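Local coordinates for giding protein-mglB (Thermus thermophilus, PDB 1J3W) that is a Roadblock/LC7-family protein associated with gliding motility that may act as an adaptor and guanine-nucleotide exchange factor for a small GTPase, at residues G28-L33 with A47-K52; G93-E98 with L105-D110. One frame throughout, in Å; residues are numbered along the deposited sequence.

Interaction 1 (G28-L33 with A47-K52)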
# COMPACT_ATOMS: atom_id res chain seq x y z
N GLY B 28 -11.30 -15.91 -22.43
CA GLY B 28 -10.06 -16.03 -23.18
C GLY B 28 -8.88 -15.69 -22.27
O GLY B 28 -7.75 -15.58 -22.75
N ALA B 29 -9.13 -15.54 -20.97
CA ALA B 29 -8.06 -15.23 -20.02
C ALA B 29 -7.10 -16.40 -19.84
O ALA B 29 -7.44 -17.55 -20.15
CB ALA B 29 -8.65 -14.84 -18.67
N ARG B 30 -5.91 -16.11 -19.33
CA ARG B 30 -4.90 -17.13 -19.10
C ARG B 30 -5.07 -17.87 -17.79
O ARG B 30 -5.04 -19.09 -17.74
CB ARG B 30 -3.50 -16.51 -19.08
CG ARG B 30 -2.98 -15.97 -20.40
CD ARG B 30 -1.50 -15.63 -20.25
NE ARG B 30 -0.91 -15.17 -21.50
CZ ARG B 30 0.40 -15.01 -21.69
NH1 ARG B 30 1.25 -15.29 -20.71
NH2 ARG B 30 0.85 -14.56 -22.85
N TYR B 31 -5.23 -17.11 -16.71
CA TYR B 31 -5.33 -17.71 -15.38
C TYR B 31 -6.47 -17.12 -14.58
O TYR B 31 -6.76 -15.92 -14.67
CB TYR B 31 -4.01 -17.50 -14.63
CG TYR B 31 -2.77 -17.71 -15.48
CD1 TYR B 31 -2.52 -18.94 -16.10
CD2 TYR B 31 -1.88 -16.66 -15.72
CE1 TYR B 31 -1.43 -19.11 -16.94
CE2 TYR B 31 -0.77 -16.83 -16.56
CZ TYR B 31 -0.56 -18.06 -17.17
OH TYR B 31 0.51 -18.22 -18.03
N ALA B 32 -7.10 -17.96 -13.78
CA ALA B 32 -8.21 -17.53 -12.93
C ALA B 32 -7.99 -18.06 -11.53
O ALA B 32 -7.68 -19.24 -11.34
CB ALA B 32 -9.53 -18.06 -13.49
N LEU B 33 -8.15 -17.20 -10.53
CA LEU B 33 -7.96 -17.63 -9.15
C LEU B 33 -8.97 -17.01 -8.21
O LEU B 33 -9.48 -15.92 -8.46
CB LEU B 33 -6.58 -17.20 -8.63
CG LEU B 33 -5.27 -17.41 -9.36
CD1 LEU B 33 -5.11 -16.34 -10.44
CD2 LEU B 33 -4.13 -17.29 -8.35
N ALA B 47 -5.74 -21.81 -18.27
CA ALA B 47 -6.20 -22.20 -19.60
C ALA B 47 -5.25 -23.25 -20.15
O ALA B 47 -4.04 -23.14 -20.00
CB ALA B 47 -6.23 -20.98 -20.51
N LEU B 48 -5.81 -24.26 -20.81
CA LEU B 48 -4.99 -25.33 -21.37
C LEU B 48 -3.94 -24.84 -22.36
O LEU B 48 -2.86 -25.42 -22.47
CB LEU B 48 -5.90 -26.37 -22.05
CG LEU B 48 -6.89 -27.08 -21.13
CD1 LEU B 48 -7.74 -28.05 -21.94
CD2 LEU B 48 -6.14 -27.83 -20.03
N TRP B 49 -4.25 -23.75 -23.06
CA TRP B 49 -3.34 -23.19 -24.05
C TRP B 49 -2.26 -22.28 -23.48
O TRP B 49 -1.25 -22.02 -24.13
CB TRP B 49 -4.13 -22.40 -25.10
CG TRP B 49 -4.89 -21.23 -24.52
CD1 TRP B 49 -6.20 -21.22 -24.12
CD2 TRP B 49 -4.38 -19.92 -24.26
NE1 TRP B 49 -6.53 -19.98 -23.62
CE2 TRP B 49 -5.43 -19.16 -23.70
CE3 TRP B 49 -3.13 -19.31 -24.45
CZ2 TRP B 49 -5.27 -17.82 -23.32
CZ3 TRP B 49 -2.97 -17.98 -24.07
CH2 TRP B 49 -4.04 -17.25 -23.52
N ALA B 50 -2.48 -21.79 -22.27
CA ALA B 50 -1.55 -20.86 -21.66
C ALA B 50 -0.24 -21.45 -21.15
O ALA B 50 -0.19 -22.62 -20.76
CB ALA B 50 -2.24 -20.11 -20.53
N PRO B 51 0.83 -20.65 -21.15
CA PRO B 51 2.12 -21.14 -20.67
C PRO B 51 2.08 -21.20 -19.15
O PRO B 51 1.09 -20.79 -18.53
CB PRO B 51 3.10 -20.09 -21.18
CG PRO B 51 2.28 -18.84 -21.15
CD PRO B 51 0.96 -19.30 -21.73
N LYS B 52 3.14 -21.73 -18.55
CA LYS B 52 3.23 -21.82 -17.11
C LYS B 52 3.01 -20.42 -16.55
O LYS B 52 3.61 -19.46 -17.02
CB LYS B 52 4.61 -22.34 -16.71
CG LYS B 52 4.85 -22.41 -15.21
CD LYS B 52 6.29 -22.84 -14.93
CE LYS B 52 6.60 -22.85 -13.45
NZ LYS B 52 8.03 -23.22 -13.20
O HOH W 1 -8.88 -19.18 -21.78
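At one edge of the Roadblock/LC7 sheet, the entry into strand 31-36 meets the type I beta turn Ala-47 to Ala-50 that follows strand 41-46. Arg-30 and Tyr-31 both face Val-108 in a classic beta bulge. The carbonyl of Arg-30 takes the N-H of Ala-47 in its own plane, 2.9 Å from O to N and nearly straight at 170°. The Arg-30 side chain leaves with CG anti to its carbonyl carbon and runs extended to NE, which forms a salt bridge with Asp-110. Along the way CG comes obliquely to the Trp-49 indole, 3.5 Å from CH2; the chain crosses the indole at about a right angle, and the guanidinium plane stands 89° from the ring. Pro-51 CD lies over one guanidinium face, offset toward the rim. Trp-49 takes the crowded first torsion, CG between N and the carbonyl carbon (chi1 61°), so the indole folds back over its own turn, with the methyls of Ala-47 and Ala-50 against one face. A water joins Trp-49 NE1 to the carbonyl of Ala-29. Arg-30 CB sits over the centre of the Tyr-31 ring, 3.6 Å above its plane, while Ala-50 CB approaches ring atom CE1 at 3.8 Å. Tyr-31 OH donates to Pro-51 O at 2.7 Å; this acceptor lies at the ring edge, but the hydroxyl stands well above the carbonyl plane.

Interaction 2 (G93-E98 with L105-D110)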
# COMPACT_ATOMS: atom_id res chain seq x y z
N GLY B 93 -2.86 -7.91 -18.72
CA GLY B 93 -3.84 -7.21 -17.92
C GLY B 93 -4.25 -8.02 -16.70
O GLY B 93 -4.06 -9.25 -16.65
N LEU B 94 -4.81 -7.34 -15.72
CA LEU B 94 -5.25 -7.96 -14.48
C LEU B 94 -6.63 -7.43 -14.11
O LEU B 94 -6.86 -6.22 -14.09
CB LEU B 94 -4.25 -7.62 -13.37
CG LEU B 94 -4.49 -8.15 -11.96
CD1 LEU B 94 -4.30 -9.66 -11.94
CD2 LEU B 94 -3.51 -7.49 -11.00
N TYR B 95 -7.55 -8.35 -13.83
CA TYR B 95 -8.91 -8.01 -13.42
C TYR B 95 -9.11 -8.60 -12.04
O TYR B 95 -8.88 -9.79 -11.83
CB TYR B 95 -9.93 -8.61 -14.38
CG TYR B 95 -11.37 -8.44 -13.95
CD1 TYR B 95 -12.07 -7.27 -14.25
CD2 TYR B 95 -12.03 -9.44 -13.24
CE1 TYR B 95 -13.39 -7.10 -13.85
CE2 TYR B 95 -13.36 -9.28 -12.83
CZ TYR B 95 -14.03 -8.11 -13.14
OH TYR B 95 -15.33 -7.93 -12.73
N VAL B 96 -9.54 -7.77 -11.10
CA VAL B 96 -9.81 -8.23 -9.74
C VAL B 96 -11.19 -7.73 -9.33
O VAL B 96 -11.51 -6.56 -9.52
CB VAL B 96 -8.76 -7.69 -8.75
CG1 VAL B 96 -9.05 -8.21 -7.35
CG2 VAL B 96 -7.37 -8.12 -9.19
N ASP B 97 -12.00 -8.62 -8.76
CA ASP B 97 -13.33 -8.23 -8.32
C ASP B 97 -13.65 -8.96 -7.03
O ASP B 97 -13.24 -10.10 -6.82
CB ASP B 97 -14.36 -8.57 -9.40
CG ASP B 97 -15.72 -7.93 -9.14
OD1 ASP B 97 -15.79 -6.91 -8.42
OD2 ASP B 97 -16.73 -8.45 -9.66
N GLU B 98 -14.36 -8.28 -6.14
CA GLU B 98 -14.73 -8.88 -4.87
C GLU B 98 -15.67 -10.06 -5.07
O GLU B 98 -16.61 -10.00 -5.86
CB GLU B 98 -15.42 -7.85 -3.97
CG GLU B 98 -14.47 -6.94 -3.22
CD GLU B 98 -15.19 -6.04 -2.24
OE1 GLU B 98 -16.07 -6.53 -1.52
OE2 GLU B 98 -14.86 -4.83 -2.19
N LEU B 105 -11.76 -12.46 -6.80
CA LEU B 105 -11.61 -13.20 -8.04
C LEU B 105 -10.50 -12.48 -8.80
O LEU B 105 -10.51 -11.26 -8.90
CB LEU B 105 -12.88 -13.14 -8.89
CG LEU B 105 -12.66 -13.58 -10.34
CD1 LEU B 105 -12.35 -15.08 -10.41
CD2 LEU B 105 -13.89 -13.25 -11.16
N VAL B 106 -9.54 -13.24 -9.32
CA VAL B 106 -8.43 -12.66 -10.07
C VAL B 106 -8.34 -13.31 -11.45
O VAL B 106 -8.34 -14.53 -11.57
CB VAL B 106 -7.08 -12.91 -9.34
CG1 VAL B 106 -5.94 -12.29 -10.14
CG2 VAL B 106 -7.13 -12.33 -7.93
N LEU B 107 -8.29 -12.48 -12.49
CA LEU B 107 -8.13 -12.99 -13.85
C LEU B 107 -6.92 -12.31 -14.46
O LEU B 107 -6.80 -11.09 -14.42
CB LEU B 107 -9.36 -12.68 -14.72
CG LEU B 107 -10.69 -13.31 -14.32
CD1 LEU B 107 -11.79 -12.86 -15.28
CD2 LEU B 107 -10.57 -14.83 -14.34
N VAL B 108 -6.01 -13.12 -15.00
CA VAL B 108 -4.82 -12.60 -15.67
C VAL B 108 -5.07 -12.87 -17.15
O VAL B 108 -5.40 -14.00 -17.53
CB VAL B 108 -3.55 -13.34 -15.23
CG1 VAL B 108 -2.36 -12.88 -16.07
CG2 VAL B 108 -3.29 -13.08 -13.75
N PHE B 109 -4.93 -11.84 -17.98
CA PHE B 109 -5.21 -12.01 -19.39
C PHE B 109 -4.23 -11.27 -20.28
O PHE B 109 -3.48 -10.42 -19.82
CB PHE B 109 -6.65 -11.54 -19.68
CG PHE B 109 -6.91 -10.09 -19.34
CD1 PHE B 109 -6.75 -9.09 -20.31
CD2 PHE B 109 -7.31 -9.71 -18.06
CE1 PHE B 109 -6.99 -7.75 -20.00
CE2 PHE B 109 -7.56 -8.37 -17.74
CZ PHE B 109 -7.40 -7.39 -18.71
N ASP B 110 -4.22 -11.64 -21.56
CA ASP B 110 -3.36 -10.98 -22.53
C ASP B 110 -4.24 -10.41 -23.64
O ASP B 110 -5.46 -10.30 -23.47
CB ASP B 110 -2.28 -11.95 -23.06
CG ASP B 110 -2.85 -13.16 -23.79
OD1 ASP B 110 -2.16 -14.20 -23.83
OD2 ASP B 110 -3.96 -13.07 -24.33
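The Phe-109 ring lies flat over the backbone of Gly-93: the glycine CA is 3.8 Å from the ring centroid, almost on the normal, a CH-pi contact, and Gly-93 C sits over the same face toward the rim. At the ring edge is the backbone N of Tyr-95. Phe-109 reaches this position through the crowded first torsion (chi1 60°), and a CB on Gly-93 would clash with ring atom CZ. The Tyr-95 ring has Leu-105 CD2 at its edge, and the Leu-107 side chain runs beside that of Tyr-95, CD1 to Tyr-95 CD2 4.0 Å; the Tyr-95 hydroxyl is hydrogen-bonded to Glu-84. These strands form an antiparallel beta hairpin in the Roadblock/LC7 sheet, with Gly-93/Phe-109, Tyr-95/Leu-107 and Asp-97/Leu-105 as hydrogen-bonded pairs, two bonds each. Phe-109, Tyr-95 and Leu-105 touch helix 115-135. An alanine in place of Phe-109 would remove the ring over Gly-93 and its packing on Leu-115, and would probably loosen this end of the hairpin against helix 115-135. On the other face Leu-94, its CG anti to N (chi1 180°), crosses Val-106 obliquely, CD1 to CG1 3.6 Å. Leu-94 and Val-108 pack on Leu-73 and Leu-77 of the second subunit, respectively.

Overall arrangement
Along the chain both segments of interaction 1 come before those of interaction 2. Their centres lie about 11 Å apart; both reach one five-stranded antiparallel sheet, interaction 1 through strand 31-36 only. Strands 31-36 and 103-109 are neighbours there, so the two contacts abut: Leu-33 O and Val-106 N lie 2.8 Å apart, a probable hydrogen bond, and Ala-32 CB packs on Leu-107 CD2. Interaction 1 sits near the outermost strand 41-46 and is partly buried, whereas interaction 2 is buried near the centre of the chain. Helix 10-27 touches Ala-29 and Ala-32, and helix 115-135 packs on the hairpin. The peripheral turn is thus tied to a central hairpin whose opposite face meets a second subunit.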